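Local structure of OBG-type G domain-containing protein (2E87) at residues L17-A28 and T52-L61; V163-G174 and L243-I253. The protein binds GDP and is probably a GTP-binding protein of the Obg type, of unknown cellular role, with a helical bundle joined to its G domain. All coordinates share one frame; numbering follows the deposited sequence.

Interaction 1 of 2, residues L17-A28 and T52-L61; sequences LIDKAFRRAEKA and TVSNVVRDNL
A21 packs against V53, V56 and V57 where two helices of the N-terminal helical bundle run side by side. The bundle matches the NOG1 N-terminal helical domain. The two helix segments run in roughly opposite directions, at 142°, and their axes come within 8.3 Å. No hydrogen bond joins them; the contact is mostly apolar. The tight part is built on small residues. The methyl of A21 lies 3.7 Å from CG2 of V57, and CG1 of V56 reaches down to the backbone at CA of A21. V56 can do this because CG1 is anti to its backbone N (chi1 168°), while CG2 turns to the aliphatic part of R24. V53 CG2 meets A25 CB at 3.8 Å and also touches the ring of F22. That ring stacks with Y133 of helix 122-142, which also covers A25 and V53. At the other end L17 is a knob in a hole made by V56, V57, N60 and L61. Its CD1 is 3.6 Å from V57 CG1, and its CD2 rests on CB of N60.

The looser side carries K20, R24 and N60. R24 is exposed; its chain bends at chi2 and chi3, and its CG lies beside CG2 of both V56 and T52. K20 lays its CD and CE obliquely across the amide of N60. With an alanine here, the K20 methylenes would probably lose the amide they lie on and V56 O one of its two donors. V56 O accepts from both N and ND2 of N60, which arrive from opposite faces of its carbonyl plane. The side-chain bond, N60 ND2 to V56 O, is short at 2.7 Å and nearly straight at 166°.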
loop_
_atom_site.group_PDB
_atom_site.type_symbol
_atom_site.label_atom_id
_atom_site.label_comp_id
_atom_site.label_asym_id
_atom_site.label_seq_id
_atom_site.Cartn_x
_atom_site.Cartn_y
_atom_site.Cartn_z
ATOM N N LEU A 17 14.113 -9.824 -21.406
ATOM C CA LEU A 17 13.000 -10.635 -21.889
ATOM C C LEU A 17 13.297 -11.097 -23.302
ATOM O O LEU A 17 13.022 -12.235 -23.672
ATOM C CB LEU A 17 11.697 -9.840 -21.892
ATOM C CG LEU A 17 10.487 -10.414 -21.147
ATOM C CD1 LEU A 17 9.221 -9.956 -21.870
ATOM C CD2 LEU A 17 10.536 -11.932 -21.099
ATOM N N ILE A 18 13.860 -10.196 -24.095
ATOM C CA ILE A 18 14.203 -10.516 -25.470
ATOM C C ILE A 18 15.192 -11.673 -25.472
ATOM O O ILE A 18 14.978 -12.686 -26.130
ATOM C CB ILE A 18 14.842 -9.306 -26.178
ATOM C CG1 ILE A 18 13.785 -8.229 -26.413
ATOM C CG2 ILE A 18 15.466 -9.739 -27.495
ATOM C CD1 ILE A 18 14.369 -6.901 -26.904
ATOM N N ASP A 19 16.264 -11.521 -24.707
ATOM C CA ASP A 19 17.280 -12.550 -24.635
ATOM C C ASP A 19 16.727 -13.877 -24.143
ATOM O O ASP A 19 17.037 -14.930 -24.705
ATOM C CB ASP A 19 18.436 -12.082 -23.746
ATOM C CG ASP A 19 19.298 -11.024 -24.424
ATOM O OD1 ASP A 19 18.866 -10.462 -25.459
ATOM O OD2 ASP A 19 20.409 -10.745 -23.920
ATOM N N LYS A 20 15.900 -13.829 -23.105
ATOM C CA LYS A 20 15.318 -15.047 -22.556
ATOM C C LYS A 20 14.496 -15.728 -23.645
ATOM O O LYS A 20 14.642 -16.917 -23.897
ATOM C CB LYS A 20 14.422 -14.712 -21.366
ATOM C CG LYS A 20 13.919 -15.912 -20.574
ATOM C CD LYS A 20 12.993 -15.453 -19.439
ATOM C CE LYS A 20 12.763 -16.537 -18.392
ATOM N NZ LYS A 20 14.051 -16.894 -17.719
ATOM N N ALA A 21 13.647 -14.951 -24.301
ATOM C CA ALA A 21 12.793 -15.474 -25.350
ATOM C C ALA A 21 13.556 -16.018 -26.567
ATOM O O ALA A 21 13.241 -17.101 -27.058
ATOM C CB ALA A 21 11.811 -14.402 -25.777
ATOM N N PHE A 22 14.548 -15.281 -27.064
ATOM C CA PHE A 22 15.290 -15.761 -28.225
ATOM C C PHE A 22 16.070 -17.014 -27.832
ATOM O O PHE A 22 16.074 -18.015 -28.554
ATOM C CB PHE A 22 16.242 -14.684 -28.754
ATOM C CG PHE A 22 15.553 -13.520 -29.416
ATOM C CD1 PHE A 22 16.305 -12.490 -29.986
ATOM C CD2 PHE A 22 14.159 -13.449 -29.488
ATOM C CE1 PHE A 22 15.683 -11.409 -30.620
ATOM C CE2 PHE A 22 13.528 -12.377 -30.117
ATOM C CZ PHE A 22 14.290 -11.350 -30.689
ATOM N N ARG A 23 16.711 -16.959 -26.671
ATOM C CA ARG A 23 17.486 -18.087 -26.178
ATOM C C ARG A 23 16.611 -19.336 -26.099
ATOM O O ARG A 23 17.022 -20.409 -26.529
ATOM C CB ARG A 23 18.065 -17.782 -24.791
ATOM C CG ARG A 23 19.427 -18.431 -24.528
ATOM C CD ARG A 23 19.776 -18.490 -23.035
ATOM N NE ARG A 23 19.564 -17.213 -22.352
ATOM C CZ ARG A 23 18.640 -17.004 -21.410
ATOM N NH1 ARG A 23 17.826 -17.986 -21.027
ATOM N NH2 ARG A 23 18.524 -15.804 -20.848
ATOM N N ARG A 24 15.404 -19.196 -25.554
ATOM C CA ARG A 24 14.510 -20.336 -25.415
ATOM C C ARG A 24 14.033 -20.840 -26.768
ATOM O O ARG A 24 13.750 -22.026 -26.936
ATOM C CB ARG A 24 13.296 -19.980 -24.553
ATOM C CG ARG A 24 12.529 -21.196 -24.065
ATOM C CD ARG A 24 12.999 -21.636 -22.686
ATOM N NE ARG A 24 12.115 -21.151 -21.625
ATOM C CZ ARG A 24 12.527 -20.481 -20.552
ATOM N NH1 ARG A 24 13.818 -20.210 -20.390
ATOM N NH2 ARG A 24 11.649 -20.079 -19.638
ATOM N N ALA A 25 13.937 -19.935 -27.731
ATOM C CA ALA A 25 13.492 -20.306 -29.062
ATOM C C ALA A 25 14.620 -21.057 -29.769
ATOM O O ALA A 25 14.391 -21.997 -30.513
ATOM C CB ALA A 25 13.092 -19.061 -29.850
ATOM N N GLU A 26 15.844 -20.627 -29.518
ATOM C CA GLU A 26 17.011 -21.253 -30.100
ATOM C C GLU A 26 17.082 -22.708 -29.612
ATOM O O GLU A 26 17.220 -23.645 -30.405
ATOM C CB GLU A 26 18.243 -20.459 -29.670
ATOM C CG GLU A 26 19.580 -21.012 -30.106
ATOM C CD GLU A 26 20.706 -20.054 -29.770
ATOM O OE1 GLU A 26 20.877 -19.730 -28.578
ATOM O OE2 GLU A 26 21.412 -19.608 -30.697
ATOM N N LYS A 27 16.953 -22.886 -28.303
ATOM C CA LYS A 27 17.014 -24.203 -27.690
ATOM C C LYS A 27 15.934 -25.136 -28.210
ATOM O O LYS A 27 16.211 -26.285 -28.534
ATOM C CB LYS A 27 16.906 -24.067 -26.168
ATOM C CG LYS A 27 16.949 -25.372 -25.388
ATOM C CD LYS A 27 17.105 -25.090 -23.896
ATOM C CE LYS A 27 16.962 -26.347 -23.054
ATOM N NZ LYS A 27 17.229 -26.089 -21.604
ATOM N N ALA A 28 14.706 -24.642 -28.306
ATOM C CA ALA A 28 13.605 -25.470 -28.780
ATOM C C ALA A 28 13.726 -25.873 -30.235
ATOM O O ALA A 28 13.255 -26.943 -30.609
ATOM C CB ALA A 28 12.280 -24.763 -28.567
ATOM N N THR A 52 7.422 -20.018 -29.625
ATOM C CA THR A 52 8.190 -20.046 -28.394
ATOM C C THR A 52 8.500 -18.620 -27.929
ATOM O O THR A 52 8.391 -18.310 -26.744
ATOM C CB THR A 52 9.502 -20.857 -28.577
ATOM O OG1 THR A 52 9.194 -22.136 -29.140
ATOM C CG2 THR A 52 10.195 -21.077 -27.229
ATOM N N VAL A 53 8.878 -17.742 -28.853
ATOM C CA VAL A 53 9.161 -16.365 -28.464
ATOM C C VAL A 53 7.889 -15.760 -27.928
ATOM O O VAL A 53 7.890 -15.115 -26.894
ATOM C CB VAL A 53 9.633 -15.502 -29.643
ATOM C CG1 VAL A 53 9.621 -14.005 -29.245
ATOM C CG2 VAL A 53 11.028 -15.930 -30.054
ATOM N N SER A 54 6.795 -15.984 -28.633
ATOM C CA SER A 54 5.518 -15.436 -28.206
ATOM C C SER A 54 5.114 -15.906 -26.813
ATOM O O SER A 54 4.690 -15.104 -25.982
ATOM C CB SER A 54 4.424 -15.797 -29.206
ATOM O OG SER A 54 3.202 -15.191 -28.839
ATOM N N ASN A 55 5.269 -17.199 -26.549
ATOM C CA ASN A 55 4.890 -17.744 -25.254
ATOM C C ASN A 55 5.764 -17.348 -24.098
ATOM O O ASN A 55 5.270 -17.096 -23.004
ATOM C CB ASN A 55 4.815 -19.264 -25.303
ATOM C CG ASN A 55 3.461 -19.742 -25.717
ATOM O OD1 ASN A 55 3.119 -19.704 -26.897
ATOM N ND2 ASN A 55 2.655 -20.169 -24.740
ATOM N N VAL A 56 7.065 -17.305 -24.329
ATOM C CA VAL A 56 7.973 -16.945 -23.265
ATOM C C VAL A 56 7.756 -15.498 -22.851
ATOM O O VAL A 56 7.713 -15.192 -21.669
ATOM C CB VAL A 56 9.428 -17.187 -23.703
ATOM C CG1 VAL A 56 10.395 -16.551 -22.724
ATOM C CG2 VAL A 56 9.668 -18.678 -23.771
ATOM N N VAL A 57 7.598 -14.612 -23.827
ATOM C CA VAL A 57 7.379 -13.207 -23.514
ATOM C C VAL A 57 6.042 -13.012 -22.808
ATOM O O VAL A 57 5.969 -12.362 -21.767
ATOM C CB VAL A 57 7.395 -12.335 -24.783
ATOM C CG1 VAL A 57 6.886 -10.945 -24.454
ATOM C CG2 VAL A 57 8.796 -12.274 -25.352
ATOM N N ARG A 58 4.984 -13.584 -23.373
ATOM C CA ARG A 58 3.666 -13.421 -22.795
ATOM C C ARG A 58 3.556 -14.046 -21.418
ATOM O O ARG A 58 2.882 -13.509 -20.552
ATOM C CB ARG A 58 2.610 -13.969 -23.752
ATOM C CG ARG A 58 2.358 -13.041 -24.946
ATOM C CD ARG A 58 1.833 -13.798 -26.160
ATOM N NE ARG A 58 0.668 -14.585 -25.807
ATOM C CZ ARG A 58 0.588 -15.900 -25.931
ATOM N NH1 ARG A 58 1.608 -16.594 -26.412
ATOM N NH2 ARG A 58 -0.515 -16.521 -25.549
ATOM N N ASP A 59 4.248 -15.155 -21.193
ATOM C CA ASP A 59 4.184 -15.787 -19.890
ATOM C C ASP A 59 4.843 -14.931 -18.823
ATOM O O ASP A 59 4.270 -14.746 -17.752
ATOM C CB ASP A 59 4.827 -17.169 -19.923
ATOM C CG ASP A 59 3.994 -18.178 -20.699
ATOM O OD1 ASP A 59 2.825 -17.871 -21.045
ATOM O OD2 ASP A 59 4.514 -19.285 -20.956
ATOM N N ASN A 60 6.032 -14.398 -19.103
ATOM C CA ASN A 60 6.701 -13.566 -18.107
ATOM C C ASN A 60 5.904 -12.283 -17.848
ATOM O O ASN A 60 5.640 -11.932 -16.693
ATOM C CB ASN A 60 8.144 -13.249 -18.528
ATOM C CG ASN A 60 9.096 -14.452 -18.348
ATOM O OD1 ASN A 60 9.696 -14.638 -17.288
ATOM N ND2 ASN A 60 9.216 -15.276 -19.388
ATOM N N LEU A 61 5.478 -11.598 -18.907
ATOM C CA LEU A 61 4.717 -10.376 -18.700
ATOM C C LEU A 61 3.413 -10.630 -17.944
ATOM O O LEU A 61 3.093 -9.911 -16.999
ATOM C CB LEU A 61 4.416 -9.696 -20.034
ATOM C CG LEU A 61 5.634 -9.153 -20.784
ATOM C CD1 LEU A 61 5.163 -8.690 -22.136
ATOM C CD2 LEU A 61 6.314 -8.002 -20.005
#

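Interaction 2 of 2, residues V163-G174 and L243-I253; sequences VDLEIPTVVIAG and LRYLGNLIIYI
V171 and I250 lie side by side on neighbouring parallel strands in the core of the G domain, a P-loop NTPase fold. Backbone hydrogen bonds are the main link. V171 N donates to L249 O at 2.8 Å, and I251 N donates to V171 O. A173 N then bonds I251 O, and I253 N bonds A173 O. The ladder opens at T169 O, which takes N248 N at 2.9 Å and, weakly, L249 N. Weaker CA-H...O contacts run between these bonds, such as V170 CA to L249 O.

Apolar contacts lie on both faces of the sheet. On one face V170 CG1 meets I251 CD1 at 3.5 Å. On the other, V171 CG2 sits 3.5 Å from G247 CA. With CG1 anti to the backbone N (chi1 178°), CG2 is left to point at G247. G247 has no side chain, and the methyl packs straight against its CA. Further along, I172 CG2 meets I253 CD1 at 3.7 Å. Ahead of the strands, L246 CD1 touches L165 CD2 at 3.5 Å, the two leucines crossing at about a right angle.

One contact is aromatic. G174 CA lies over a face of the Y252 ring, 4.2 Å from its centroid, a CH-pi contact. The backbone angles of G174 call for glycine. G174 probably opens the P-loop (Walker A), and its O accepts from NZ of K180, a GDP-binding residue.

Strand 169-173 has strand 214-220 on its other edge, where V170 bonds to Q217 and I219, and I172 to I219. Across the sheet, strand 283-287 lies next to strand 249-254, on the side away from 169-173. Helix 323-350 packs on P168, V170 and N248, and helix 76-86 touches L165 and Y245.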
loop_
_atom_site.group_PDB
_atom_site.type_symbol
_atom_site.label_atom_id
_atom_site.label_comp_id
_atom_site.label_asym_id
_atom_site.label_seq_id
_atom_site.Cartn_x
_atom_site.Cartn_y
_atom_site.Cartn_z
ATOM N N VAL A 163 0.542 -2.538 8.938
ATOM C CA VAL A 163 -0.452 -2.399 10.006
ATOM C C VAL A 163 -1.736 -3.155 9.695
ATOM O O VAL A 163 -2.003 -3.509 8.544
ATOM C CB VAL A 163 -0.814 -0.923 10.252
ATOM C CG1 VAL A 163 0.356 -0.206 10.836
ATOM C CG2 VAL A 163 -1.217 -0.270 8.962
ATOM N N ASP A 164 -2.531 -3.399 10.731
ATOM C CA ASP A 164 -3.783 -4.123 10.572
ATOM C C ASP A 164 -4.817 -3.192 9.985
ATOM O O ASP A 164 -5.069 -2.113 10.521
ATOM C CB ASP A 164 -4.276 -4.659 11.926
ATOM C CG ASP A 164 -5.339 -5.743 11.772
ATOM O OD1 ASP A 164 -6.379 -5.467 11.135
ATOM O OD2 ASP A 164 -5.134 -6.868 12.286
ATOM N N LEU A 165 -5.437 -3.615 8.894
ATOM C CA LEU A 165 -6.426 -2.776 8.253
ATOM C C LEU A 165 -7.883 -3.150 8.480
ATOM O O LEU A 165 -8.771 -2.501 7.934
ATOM C CB LEU A 165 -6.141 -2.704 6.760
ATOM C CG LEU A 165 -4.740 -2.186 6.451
ATOM C CD1 LEU A 165 -4.639 -1.948 4.970
ATOM C CD2 LEU A 165 -4.469 -0.893 7.196
ATOM N N GLU A 166 -8.141 -4.176 9.283
ATOM C CA GLU A 166 -9.524 -4.561 9.545
ATOM C C GLU A 166 -10.009 -4.107 10.906
ATOM O O GLU A 166 -11.065 -3.497 11.023
ATOM C CB GLU A 166 -9.721 -6.077 9.483
ATOM C CG GLU A 166 -9.608 -6.711 8.120
ATOM C CD GLU A 166 -10.217 -8.106 8.103
ATOM O OE1 GLU A 166 -9.871 -8.932 8.983
ATOM O OE2 GLU A 166 -11.049 -8.372 7.211
ATOM N N ILE A 167 -9.244 -4.419 11.941
ATOM C CA ILE A 167 -9.661 -4.075 13.292
ATOM C C ILE A 167 -9.690 -2.578 13.608
ATOM O O ILE A 167 -8.929 -1.783 13.036
ATOM C CB ILE A 167 -8.783 -4.801 14.318
ATOM C CG1 ILE A 167 -7.375 -4.217 14.320
ATOM C CG2 ILE A 167 -8.736 -6.290 13.979
ATOM C CD1 ILE A 167 -6.544 -4.686 15.487
ATOM N N PRO A 168 -10.559 -2.175 14.547
ATOM C CA PRO A 168 -10.655 -0.751 14.905
ATOM C C PRO A 168 -9.289 -0.198 15.302
ATOM O O PRO A 168 -8.531 -0.839 16.032
ATOM C CB PRO A 168 -11.641 -0.742 16.080
ATOM C CG PRO A 168 -12.389 -2.080 15.953
ATOM C CD PRO A 168 -11.291 -3.012 15.513
ATOM N N THR A 169 -8.966 0.985 14.809
ATOM C CA THR A 169 -7.680 1.593 15.148
ATOM C C THR A 169 -7.844 2.945 15.824
ATOM O O THR A 169 -8.699 3.747 15.442
ATOM C CB THR A 169 -6.770 1.791 13.892
ATOM O OG1 THR A 169 -6.414 0.524 13.351
ATOM C CG2 THR A 169 -5.477 2.520 14.269
ATOM N N VAL A 170 -7.026 3.168 16.846
ATOM C CA VAL A 170 -7.002 4.432 17.559
ATOM C C VAL A 170 -5.737 5.155 17.091
ATOM O O VAL A 170 -4.644 4.573 17.071
ATOM C CB VAL A 170 -6.911 4.250 19.089
ATOM C CG1 VAL A 170 -6.803 5.623 19.750
ATOM C CG2 VAL A 170 -8.141 3.521 19.610
ATOM N N VAL A 171 -5.897 6.418 16.710
ATOM C CA VAL A 171 -4.792 7.252 16.238
ATOM C C VAL A 171 -4.525 8.342 17.280
ATOM O O VAL A 171 -5.395 9.167 17.554
ATOM C CB VAL A 171 -5.146 7.907 14.864
ATOM C CG1 VAL A 171 -4.032 8.798 14.401
ATOM C CG2 VAL A 171 -5.412 6.825 13.820
ATOM N N ILE A 172 -3.323 8.329 17.856
ATOM C CA ILE A 172 -2.923 9.295 18.874
ATOM C C ILE A 172 -2.179 10.498 18.270
ATOM O O ILE A 172 -1.136 10.335 17.638
ATOM C CB ILE A 172 -2.038 8.611 19.956
ATOM C CG1 ILE A 172 -2.798 7.448 20.585
ATOM C CG2 ILE A 172 -1.647 9.617 21.050
ATOM C CD1 ILE A 172 -1.927 6.558 21.489
ATOM N N ALA A 173 -2.733 11.697 18.479
ATOM C CA ALA A 173 -2.163 12.944 17.946
ATOM C C ALA A 173 -1.724 13.946 19.035
ATOM O O ALA A 173 -2.003 13.767 20.226
ATOM C CB ALA A 173 -3.177 13.609 17.015
ATOM N N GLY A 174 -1.034 14.997 18.609
ATOM C CA GLY A 174 -0.579 16.011 19.536
ATOM C C GLY A 174 0.854 16.389 19.229
ATOM O O GLY A 174 1.555 15.645 18.541
ATOM N N LEU A 243 -4.516 8.818 6.933
ATOM C CA LEU A 243 -4.916 8.270 8.236
ATOM C C LEU A 243 -6.439 8.246 8.393
ATOM O O LEU A 243 -6.959 7.518 9.225
ATOM C CB LEU A 243 -4.263 9.069 9.384
ATOM C CG LEU A 243 -2.718 9.067 9.414
ATOM C CD1 LEU A 243 -2.194 9.926 10.553
ATOM C CD2 LEU A 243 -2.202 7.651 9.557
ATOM N N ARG A 244 -7.146 9.024 7.571
ATOM C CA ARG A 244 -8.611 9.068 7.596
ATOM C C ARG A 244 -9.177 7.689 7.281
ATOM O O ARG A 244 -10.259 7.324 7.762
ATOM C CB ARG A 244 -9.177 10.026 6.539
ATOM C CG ARG A 244 -8.789 11.485 6.658
ATOM C CD ARG A 244 -9.453 12.300 5.539
ATOM N NE ARG A 244 -9.027 13.701 5.536
ATOM C CZ ARG A 244 -9.446 14.616 4.664
ATOM N NH1 ARG A 244 -10.312 14.286 3.714
ATOM N NH2 ARG A 244 -8.991 15.863 4.737
ATOM N N TYR A 245 -8.453 6.939 6.458
ATOM C CA TYR A 245 -8.887 5.610 6.049
ATOM C C TYR A 245 -8.438 4.464 6.954
ATOM O O TYR A 245 -8.858 3.322 6.767
ATOM C CB TYR A 245 -8.425 5.358 4.618
ATOM C CG TYR A 245 -8.921 6.413 3.667
ATOM C CD1 TYR A 245 -8.046 7.097 2.842
ATOM C CD2 TYR A 245 -10.279 6.723 3.593
ATOM C CE1 TYR A 245 -8.505 8.070 1.956
ATOM C CE2 TYR A 245 -10.751 7.684 2.716
ATOM C CZ TYR A 245 -9.860 8.354 1.898
ATOM O OH TYR A 245 -10.328 9.302 1.023
ATOM N N LEU A 246 -7.583 4.771 7.920
ATOM C CA LEU A 246 -7.079 3.785 8.870
ATOM C C LEU A 246 -7.730 3.979 10.247
ATOM O O LEU A 246 -8.299 3.045 10.816
ATOM C CB LEU A 246 -5.573 3.931 9.007
ATOM C CG LEU A 246 -4.858 3.031 10.003
ATOM C CD1 LEU A 246 -5.008 1.562 9.636
ATOM C CD2 LEU A 246 -3.398 3.427 9.992
ATOM N N GLY A 247 -7.649 5.203 10.764
ATOM C CA GLY A 247 -8.205 5.509 12.071
ATOM C C GLY A 247 -9.713 5.481 12.210
ATOM O O GLY A 247 -10.436 5.902 11.317
ATOM N N ASN A 248 -10.189 4.987 13.350
ATOM C CA ASN A 248 -11.626 4.913 13.619
ATOM C C ASN A 248 -11.934 5.790 14.822
ATOM O O ASN A 248 -13.090 6.018 15.166
ATOM C CB ASN A 248 -12.021 3.467 13.906
ATOM C CG ASN A 248 -11.634 2.536 12.781
ATOM O OD1 ASN A 248 -12.217 2.584 11.705
ATOM N ND2 ASN A 248 -10.630 1.697 13.013
ATOM N N LEU A 249 -10.871 6.268 15.460
ATOM C CA LEU A 249 -10.962 7.130 16.627
ATOM C C LEU A 249 -9.645 7.879 16.798
ATOM O O LEU A 249 -8.565 7.311 16.676
ATOM C CB LEU A 249 -11.236 6.330 17.902
ATOM C CG LEU A 249 -11.116 7.176 19.180
ATOM C CD1 LEU A 249 -12.205 8.240 19.198
ATOM C CD2 LEU A 249 -11.242 6.292 20.395
ATOM N N ILE A 250 -9.746 9.161 17.081
ATOM C CA ILE A 250 -8.567 9.961 17.274
ATOM C C ILE A 250 -8.485 10.457 18.703
ATOM O O ILE A 250 -9.427 11.062 19.203
ATOM C CB ILE A 250 -8.570 11.171 16.324
ATOM C CG1 ILE A 250 -8.259 10.705 14.895
ATOM C CG2 ILE A 250 -7.571 12.199 16.796
ATOM C CD1 ILE A 250 -8.182 11.828 13.897
ATOM N N ILE A 251 -7.369 10.160 19.362
ATOM C CA ILE A 251 -7.118 10.621 20.725
ATOM C C ILE A 251 -6.169 11.804 20.597
ATOM O O ILE A 251 -5.076 11.673 20.054
ATOM C CB ILE A 251 -6.419 9.569 21.611
ATOM C CG1 ILE A 251 -7.393 8.457 22.008
ATOM C CG2 ILE A 251 -5.911 10.235 22.880
ATOM C CD1 ILE A 251 -6.735 7.321 22.780
ATOM N N TYR A 252 -6.588 12.962 21.080
ATOM C CA TYR A 252 -5.746 14.140 20.995
ATOM C C TYR A 252 -5.249 14.498 22.383
ATOM O O TYR A 252 -6.047 14.797 23.274
ATOM C CB TYR A 252 -6.514 15.326 20.423
ATOM C CG TYR A 252 -5.582 16.403 19.960
ATOM C CD1 TYR A 252 -5.150 16.441 18.639
ATOM C CD2 TYR A 252 -5.039 17.320 20.862
ATOM C CE1 TYR A 252 -4.188 17.357 18.221
ATOM C CE2 TYR A 252 -4.083 18.239 20.454
ATOM C CZ TYR A 252 -3.660 18.250 19.126
ATOM O OH TYR A 252 -2.708 19.142 18.694
ATOM N N ILE A 253 -3.933 14.471 22.557
ATOM C CA ILE A 253 -3.340 14.785 23.841
ATOM C C ILE A 253 -2.815 16.216 23.942
ATOM O O ILE A 253 -2.046 16.663 23.088
ATOM C CB ILE A 253 -2.151 13.861 24.163
ATOM C CG1 ILE A 253 -2.563 12.388 24.065
ATOM C CG2 ILE A 253 -1.630 14.182 25.554
ATOM C CD1 ILE A 253 -1.422 11.411 24.328
#

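The two contacts share no element. Their centres are 48 Å apart, on opposite sides of the chain's centre, and their nearest atoms are about 25 Å apart. Interaction 1 joins two helices of the N-terminal bundle and lies away from the nucleotide. It is only partly buried, with charged chains along one side. Interaction 2 is a buried contact in the central sheet of the G domain, and one end lies beside the GDP site. The chemistry follows the place. Helices satisfy their own backbones, so 17-28 and 52-61 meet through side chains, some resting on backbone. The strands in 163-174 and 243-253 bond backbone to backbone and add apolar packing on both faces.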